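Side-chain contact in L-glyceraldehyde 3-phosphate reductase (Clostridium beijerinckii, PDB 6HG6), which reduces aldehydes with NADPH, probably including furfural and methylglyoxal, as an aldo-keto reductase with a TIM-barrel fold: residues H59-N64 with I191-Y196. Residues are numbered along the deposited sequence; the frame is centred on the assembly and turned at random.
Sequences HFDLAN and INQNRY. With NDP (NADPH dihydro-nicotinamide-adenine-dinucleotide phosphate), chain B.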
loop_
_atom_site.group_PDB
_atom_site.type_symbol
_atom_site.label_atom_id
_atom_site.label_comp_id
_atom_site.label_asym_id
_atom_site.label_seq_id
_atom_site.Cartn_x
_atom_site.Cartn_y
_atom_site.Cartn_z
ATOM N N HIS A 59 9.295 -2.928 -1.347
ATOM C CA HIS A 59 7.956 -3.100 -1.942
ATOM C C HIS A 59 7.509 -1.792 -2.574
ATOM O O HIS A 59 7.456 -0.776 -1.865
ATOM C CB HIS A 59 6.988 -3.660 -0.927
ATOM C CG HIS A 59 5.603 -3.737 -1.437
ATOM N ND1 HIS A 59 5.336 -4.082 -2.779
ATOM C CD2 HIS A 59 4.406 -3.589 -0.829
ATOM C CE1 HIS A 59 4.015 -4.082 -2.943
ATOM N NE2 HIS A 59 3.426 -3.826 -1.766
ATOM N N PHE A 60 7.278 -1.851 -3.882
ATOM C CA PHE A 60 6.742 -0.769 -4.723
ATOM C C PHE A 60 5.333 -1.170 -5.137
ATOM O O PHE A 60 5.149 -2.233 -5.764
ATOM C CB PHE A 60 7.663 -0.480 -5.912
ATOM C CG PHE A 60 8.968 0.111 -5.465
ATOM C CD1 PHE A 60 10.008 -0.721 -5.103
ATOM C CD2 PHE A 60 9.139 1.476 -5.324
ATOM C CE1 PHE A 60 11.204 -0.194 -4.643
ATOM C CE2 PHE A 60 10.333 2.009 -4.856
ATOM C CZ PHE A 60 11.375 1.173 -4.535
ATOM N N ASP A 61 4.374 -0.321 -4.790
ATOM C CA ASP A 61 2.938 -0.600 -5.032
ATOM C C ASP A 61 2.445 0.283 -6.169
ATOM O O ASP A 61 2.573 1.513 -6.115
ATOM C CB ASP A 61 2.123 -0.362 -3.757
ATOM C CG ASP A 61 0.658 -0.689 -3.908
ATOM O OD1 ASP A 61 0.313 -1.909 -4.014
ATOM O OD2 ASP A 61 -0.118 0.296 -4.078
ATOM N N LEU A 62 1.907 -0.360 -7.186
ATOM C CA LEU A 62 1.281 0.302 -8.336
ATOM C C LEU A 62 -0.127 -0.225 -8.520
ATOM O O LEU A 62 -0.588 -1.126 -7.783
ATOM C CB LEU A 62 2.137 0.040 -9.570
ATOM C CG LEU A 62 3.503 0.690 -9.505
ATOM C CD1 LEU A 62 4.525 -0.335 -8.998
ATOM C CD2 LEU A 62 3.874 1.223 -10.854
ATOM N N ALA A 63 -0.806 0.377 -9.474
ATOM C CA ALA A 63 -2.122 -0.033 -9.963
ATOM C C ALA A 63 -2.131 0.394 -11.424
ATOM O O ALA A 63 -1.396 1.338 -11.824
ATOM C CB ALA A 63 -3.285 0.613 -9.242
ATOM N N ASN A 64 -2.986 -0.262 -12.172
ATOM C CA ASN A 64 -3.116 0.058 -13.603
ATOM C C ASN A 64 -3.323 1.564 -13.790
ATOM O O ASN A 64 -2.669 2.153 -14.680
ATOM C CB ASN A 64 -4.189 -0.791 -14.290
ATOM C CG ASN A 64 -5.588 -0.738 -13.716
ATOM O OD1 ASN A 64 -5.877 0.008 -12.761
ATOM N ND2 ASN A 64 -6.462 -1.526 -14.339
ATOM N N ILE A 191 -2.575 -11.124 1.083
ATOM C CA ILE A 191 -2.534 -9.685 1.454
ATOM C C ILE A 191 -3.837 -8.962 1.123
ATOM O O ILE A 191 -4.380 -9.115 0.021
ATOM C CB ILE A 191 -1.312 -8.996 0.804
ATOM C CG1 ILE A 191 -1.013 -7.597 1.368
ATOM C CG2 ILE A 191 -1.467 -8.937 -0.707
ATOM C CD1 ILE A 191 -0.648 -7.590 2.806
ATOM N N ASN A 192 -4.273 -8.141 2.072
ATOM C CA ASN A 192 -5.366 -7.158 1.892
ATOM C C ASN A 192 -4.738 -5.765 1.895
ATOM O O ASN A 192 -3.901 -5.499 2.776
ATOM C CB ASN A 192 -6.335 -7.208 3.051
ATOM C CG ASN A 192 -7.111 -8.485 3.075
ATOM O OD1 ASN A 192 -8.126 -8.535 2.403
ATOM N ND2 ASN A 192 -6.653 -9.457 3.874
ATOM N N GLN A 193 -5.159 -4.897 0.994
ATOM C CA GLN A 193 -4.731 -3.489 0.965
ATOM C C GLN A 193 -5.953 -2.632 1.256
ATOM O O GLN A 193 -6.905 -2.653 0.483
ATOM C CB GLN A 193 -4.051 -3.098 -0.334
ATOM C CG GLN A 193 -3.634 -1.646 -0.346
ATOM C CD GLN A 193 -2.723 -1.345 -1.507
ATOM O OE1 GLN A 193 -1.826 -2.127 -1.851
ATOM N NE2 GLN A 193 -2.976 -0.213 -2.109
ATOM N N ASN A 194 -5.916 -1.892 2.354
ATOM C CA ASN A 194 -7.073 -1.113 2.840
ATOM C C ASN A 194 -6.635 0.242 3.399
ATOM O O ASN A 194 -5.534 0.369 3.940
ATOM C CB ASN A 194 -7.903 -1.878 3.870
ATOM C CG ASN A 194 -8.582 -3.120 3.345
ATOM O OD1 ASN A 194 -7.900 -4.106 3.084
ATOM N ND2 ASN A 194 -9.903 -3.062 3.163
ATOM N N ARG A 195 -7.509 1.220 3.269
ATOM C CA ARG A 195 -7.285 2.573 3.826
ATOM C C ARG A 195 -7.384 2.451 5.339
ATOM O O ARG A 195 -8.345 1.844 5.806
ATOM C CB ARG A 195 -8.333 3.570 3.315
ATOM C CG ARG A 195 -7.988 5.027 3.602
ATOM C CD ARG A 195 -8.913 6.067 2.936
ATOM N NE ARG A 195 -9.035 5.865 1.496
ATOM C CZ ARG A 195 -9.997 5.154 0.884
ATOM N NH1 ARG A 195 -10.967 4.569 1.579
ATOM N NH2 ARG A 195 -9.966 5.011 -0.434
ATOM N N TYR A 196 -6.414 3.009 6.056
ATOM C CA TYR A 196 -6.391 2.980 7.539
ATOM C C TYR A 196 -5.562 4.130 8.065
ATOM O O TYR A 196 -4.437 4.295 7.590
ATOM C CB TYR A 196 -5.814 1.646 8.009
ATOM C CG TYR A 196 -5.956 1.331 9.473
ATOM C CD1 TYR A 196 -7.105 1.630 10.187
ATOM C CD2 TYR A 196 -4.938 0.683 10.159
ATOM C CE1 TYR A 196 -7.217 1.331 11.545
ATOM C CE2 TYR A 196 -5.060 0.330 11.492
ATOM C CZ TYR A 196 -6.199 0.653 12.201
ATOM O OH TYR A 196 -6.283 0.318 13.528
HETATM P PA NDP B . 0.159 8.975 2.631
HETATM O O1A NDP B . -1.095 9.037 3.439
HETATM O O2A NDP B . 1.458 8.428 3.130
HETATM O O5B NDP B . 0.423 10.401 1.936
HETATM C C5B NDP B . 1.605 10.583 1.112
HETATM C C4B NDP B . 1.852 12.055 0.910
HETATM O O4B NDP B . 1.957 12.678 2.217
HETATM C C3B NDP B . 3.141 12.447 0.174
HETATM O O3B NDP B . 2.992 12.506 -1.242
HETATM C C2B NDP B . 3.408 13.826 0.764
HETATM O O2B NDP B . 2.537 14.740 0.105
HETATM C C1B NDP B . 2.979 13.645 2.215
HETATM N N9A NDP B . 4.013 13.173 3.128
HETATM C C8A NDP B . 4.631 11.947 3.130
HETATM N N7A NDP B . 5.482 11.793 4.114
HETATM C C5A NDP B . 5.422 12.992 4.809
HETATM C C6A NDP B . 6.090 13.455 5.960
HETATM N N6A NDP B . 6.981 12.734 6.635
HETATM N N1A NDP B . 5.791 14.705 6.401
HETATM C C2A NDP B . 4.891 15.425 5.715
HETATM N N3A NDP B . 4.198 15.090 4.629
HETATM C C4A NDP B . 4.510 13.847 4.219
HETATM O O3 NDP B . -0.145 8.037 1.349
HETATM P PN NDP B . -1.005 8.184 0.008
HETATM O O1N NDP B . -0.153 8.903 -0.984
HETATM O O2N NDP B . -2.389 8.669 0.293
HETATM O O5D NDP B . -1.108 6.632 -0.422
HETATM C C5D NDP B . 0.104 5.836 -0.366
HETATM C C4D NDP B . -0.014 4.685 -1.337
HETATM O O4D NDP B . -1.133 3.862 -0.962
HETATM C C3D NDP B . -0.322 5.044 -2.788
HETATM O O3D NDP B . 0.848 5.503 -3.449
HETATM C C2D NDP B . -0.842 3.692 -3.291
HETATM O O2D NDP B . 0.232 2.830 -3.566
HETATM C C1D NDP B . -1.650 3.188 -2.099
HETATM N N1N NDP B . -3.098 3.491 -2.228
HETATM C C2N NDP B . -3.990 2.468 -2.441
HETATM C C3N NDP B . -5.281 2.689 -2.838
HETATM C C7N NDP B . -6.192 1.510 -3.056
HETATM O O7N NDP B . -5.755 0.345 -2.991
HETATM N N7N NDP B . -7.464 1.780 -3.346
HETATM C C4N NDP B . -5.710 4.118 -3.029
HETATM C C5N NDP B . -4.737 5.135 -2.578
HETATM C C6N NDP B . -3.546 4.795 -2.138
HETATM P P2B NDP B . 3.060 16.259 -0.079
HETATM O O1X NDP B . 4.570 16.364 -0.150
HETATM O O2X NDP B . 2.400 16.720 -1.369
HETATM O O3X NDP B . 2.486 16.943 1.153
#
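D61 and Q193 point at each other across the barrel interior, and D61 OD1 stops 3.0 Å from Q193 OE1, the nearest approach of the two segments. Both oxygens are acceptors as modelled and no hydrogen bond joins them; the carboxylate and amide planes are turned 59° apart. Both side chains border NADPH. The 2'-hydroxyl O2D of the nicotinamide ribose donates a hydrogen bond to D61 OD2 at 2.6 Å, whereas Q193 is merely close to the cofactor: NE2 lies beside the nicotinamide carbon C2N, at a doubtfully short 2.9 Å, and 3.0 Å from the carboxamide oxygen O7N. The extended shape of Q193, with CG anti to the backbone N (chi1 179°), carries the amide this far inward.

The backbones themselves stay apart, D61 CA and Q193 CA being 10.2 Å from each other. Such spacing fits two non-adjacent strands of a TIM barrel, 59-61 being the second and 189-195 the sixth of eight parallel strands, whose side chains meet across the interior near the cofactor.

Further out, S95 OG hydrogen-bonds D61 OD1 and K97 NZ forms a salt bridge with D61 OD2, so each carboxylate oxygen has a protein partner; this Asp-Lys pair resembles that of the aldo-keto reductase catalytic tetrad. K97 NZ is in turn hydrogen-bonded to L62 O. On the other strand, S168 OG hydrogen-bonds both Q193 O and NADPH.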